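Local coordinates for endonuclease 8-like L720 (Acanthamoeba polyphaga mimivirus, PDB 4MB7), which is an endonuclease VIII-like protein of the formamidopyrimidine-DNA glycosylase family, with an H2TH domain and a bound zinc ion, at residues Y190-L195 with F208-N213. Residues are numbered along the deposited sequence; the frame is centred on the assembly and turned at random.
Sequences YDCKIL and FDCLCN
C192 meets C210 and L211 because its SG lies anti to its own carbonyl carbon (chi1 -58°), which carries the sulfur to segment 208-213 of helix 205-230. C210 turns its SG anti to the backbone N (chi1 -166°), and this brings it to C192 SG, at 3.5 Å, too far apart for a disulfide. The same C192 SG also lies 3.4 Å from the backbone O of C210 and 3.8 Å from CA of L211. It therefore rests against the helix backbone as well as against side chains. A methyl of L211 borders it too, with CD2 3.9 Å from C192 SG. The ends of I194 and L211 meet tip to tip: CD1 of I194, at the end of an extended chain, touches CG of L211 at 3.8 Å and CD1 of L211 at 3.9 Å. No hydrogen bond crosses the contact, which is mostly apolar and largely buried. The turn that presents C192 and I194 is a Schellman motif with K193 at C-prime: K193 N binds Y190 O at 3.1 Å, and I194 N pairs with L189 O. Beside the contact, D191 makes salt bridges to K217, farther along helix 205-230, and to R240. Within the H2TH family region, the contact packs the turn that follows helix 182-191 onto helix 205-230. F208 and C212, whose side chains leave their backbone away from segment 190-195, touch helix 148-161.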
loop_
_atom_site.group_PDB
_atom_site.type_symbol
_atom_site.label_atom_id
_atom_site.label_comp_id
_atom_site.label_asym_id
_atom_site.label_seq_id
_atom_site.Cartn_x
_atom_site.Cartn_y
_atom_site.Cartn_z
ATOM N N TYR A 190 -7.084 -13.413 13.185
ATOM C CA TYR A 190 -6.911 -13.969 14.521
ATOM C C TYR A 190 -7.672 -13.152 15.558
ATOM O O TYR A 190 -8.270 -13.703 16.478
ATOM C CB TYR A 190 -5.437 -14.052 14.920
ATOM C CG TYR A 190 -5.277 -14.492 16.356
ATOM C CD1 TYR A 190 -5.472 -15.818 16.717
ATOM C CD2 TYR A 190 -4.966 -13.579 17.357
ATOM C CE1 TYR A 190 -5.349 -16.229 18.027
ATOM C CE2 TYR A 190 -4.840 -13.982 18.676
ATOM C CZ TYR A 190 -5.033 -15.310 19.002
ATOM O OH TYR A 190 -4.911 -15.729 20.307
ATOM N N ASP A 191 -7.632 -11.834 15.401
ATOM C CA ASP A 191 -8.301 -10.917 16.318
ATOM C C ASP A 191 -9.811 -11.167 16.337
ATOM O O ASP A 191 -10.474 -10.946 17.351
ATOM C CB ASP A 191 -8.007 -9.472 15.910
ATOM C CG ASP A 191 -8.342 -8.472 17.000
ATOM O OD1 ASP A 191 -8.328 -8.853 18.188
ATOM O OD2 ASP A 191 -8.603 -7.298 16.664
ATOM N N CYS A 192 -10.342 -11.637 15.213
ATOM C CA CYS A 192 -11.774 -11.873 15.078
ATOM C C CYS A 192 -12.129 -13.357 15.129
ATOM O O CYS A 192 -13.276 -13.728 14.885
ATOM C CB CYS A 192 -12.293 -11.261 13.777
ATOM S SG CYS A 192 -11.995 -9.485 13.626
ATOM N N LYS A 193 -11.140 -14.193 15.439
ATOM C CA LYS A 193 -11.341 -15.636 15.574
ATOM C C LYS A 193 -11.970 -16.262 14.332
ATOM O O LYS A 193 -12.850 -17.116 14.432
ATOM C CB LYS A 193 -12.183 -15.947 16.817
ATOM C CG LYS A 193 -11.471 -15.649 18.128
ATOM C CD LYS A 193 -12.438 -15.631 19.305
ATOM C CE LYS A 193 -13.181 -16.950 19.439
ATOM N NZ LYS A 193 -12.266 -18.104 19.679
ATOM N N ILE A 194 -11.516 -15.828 13.162
ATOM C CA ILE A 194 -12.035 -16.344 11.902
ATOM C C ILE A 194 -10.977 -17.174 11.181
ATOM O O ILE A 194 -9.840 -16.734 11.010
ATOM C CB ILE A 194 -12.501 -15.203 10.977
ATOM C CG1 ILE A 194 -13.620 -14.402 11.645
ATOM C CG2 ILE A 194 -12.961 -15.752 9.631
ATOM C CD1 ILE A 194 -14.150 -13.271 10.793
ATOM N N LEU A 195 -11.355 -18.380 10.767
ATOM C CA LEU A 195 -10.447 -19.257 10.036
ATOM C C LEU A 195 -10.179 -18.686 8.646
ATOM O O LEU A 195 -11.115 -18.359 7.919
ATOM C CB LEU A 195 -11.040 -20.662 9.921
ATOM C CG LEU A 195 -10.099 -21.771 9.445
ATOM C CD1 LEU A 195 -9.024 -22.043 10.487
ATOM C CD2 LEU A 195 -10.874 -23.039 9.122
ATOM N N PHE A 208 -18.077 -9.478 9.452
ATOM C CA PHE A 208 -17.454 -8.608 8.468
ATOM C C PHE A 208 -17.214 -7.213 9.027
ATOM O O PHE A 208 -16.199 -6.587 8.770
ATOM C CB PHE A 208 -18.219 -8.565 7.158
ATOM C CG PHE A 208 -17.537 -9.310 6.064
ATOM C CD1 PHE A 208 -16.351 -8.846 5.539
ATOM C CD2 PHE A 208 -18.053 -10.492 5.589
ATOM C CE1 PHE A 208 -15.705 -9.539 4.543
ATOM C CE2 PHE A 208 -17.416 -11.189 4.595
ATOM C CZ PHE A 208 -16.236 -10.716 4.074
ATOM N N ASP A 209 -18.176 -6.734 9.794
ATOM C CA ASP A 209 -18.022 -5.460 10.478
ATOM C C ASP A 209 -16.881 -5.591 11.475
ATOM O O ASP A 209 -16.079 -4.674 11.646
ATOM C CB ASP A 209 -19.316 -5.075 11.194
ATOM C CG ASP A 209 -19.213 -3.745 11.914
ATOM O OD1 ASP A 209 -19.372 -2.697 11.255
ATOM O OD2 ASP A 209 -18.976 -3.748 13.140
ATOM N N CYS A 210 -16.808 -6.755 12.114
ATOM C CA CYS A 210 -15.756 -7.051 13.076
ATOM C C CYS A 210 -14.374 -7.017 12.420
ATOM O O CYS A 210 -13.426 -6.467 12.980
ATOM C CB CYS A 210 -16.003 -8.416 13.717
ATOM S SG CYS A 210 -15.017 -8.740 15.190
ATOM N N LEU A 211 -14.271 -7.608 11.232
ATOM C CA LEU A 211 -13.014 -7.634 10.483
ATOM C C LEU A 211 -12.531 -6.239 10.101
ATOM O O LEU A 211 -11.344 -5.931 10.211
ATOM C CB LEU A 211 -13.153 -8.490 9.222
ATOM C CG LEU A 211 -12.828 -9.977 9.357
ATOM C CD1 LEU A 211 -13.037 -10.693 8.030
ATOM C CD2 LEU A 211 -11.401 -10.162 9.848
ATOM N N CYS A 212 -13.456 -5.400 9.646
ATOM C CA CYS A 212 -13.116 -4.041 9.239
ATOM C C CYS A 212 -12.641 -3.205 10.420
ATOM O O CYS A 212 -11.694 -2.431 10.298
ATOM C CB CYS A 212 -14.306 -3.369 8.553
ATOM S SG CYS A 212 -14.785 -4.152 7.000
ATOM N N ASN A 213 -13.302 -3.361 11.563
ATOM C CA ASN A 213 -12.891 -2.657 12.771
ATOM C C ASN A 213 -11.513 -3.114 13.235
ATOM O O ASN A 213 -10.692 -2.305 13.667
ATOM C CB ASN A 213 -13.915 -2.848 13.891
ATOM C CG ASN A 213 -15.218 -2.108 13.625
ATOM O OD1 ASN A 213 -16.282 -2.713 13.533
ATOM N ND2 ASN A 213 -15.134 -0.791 13.507
#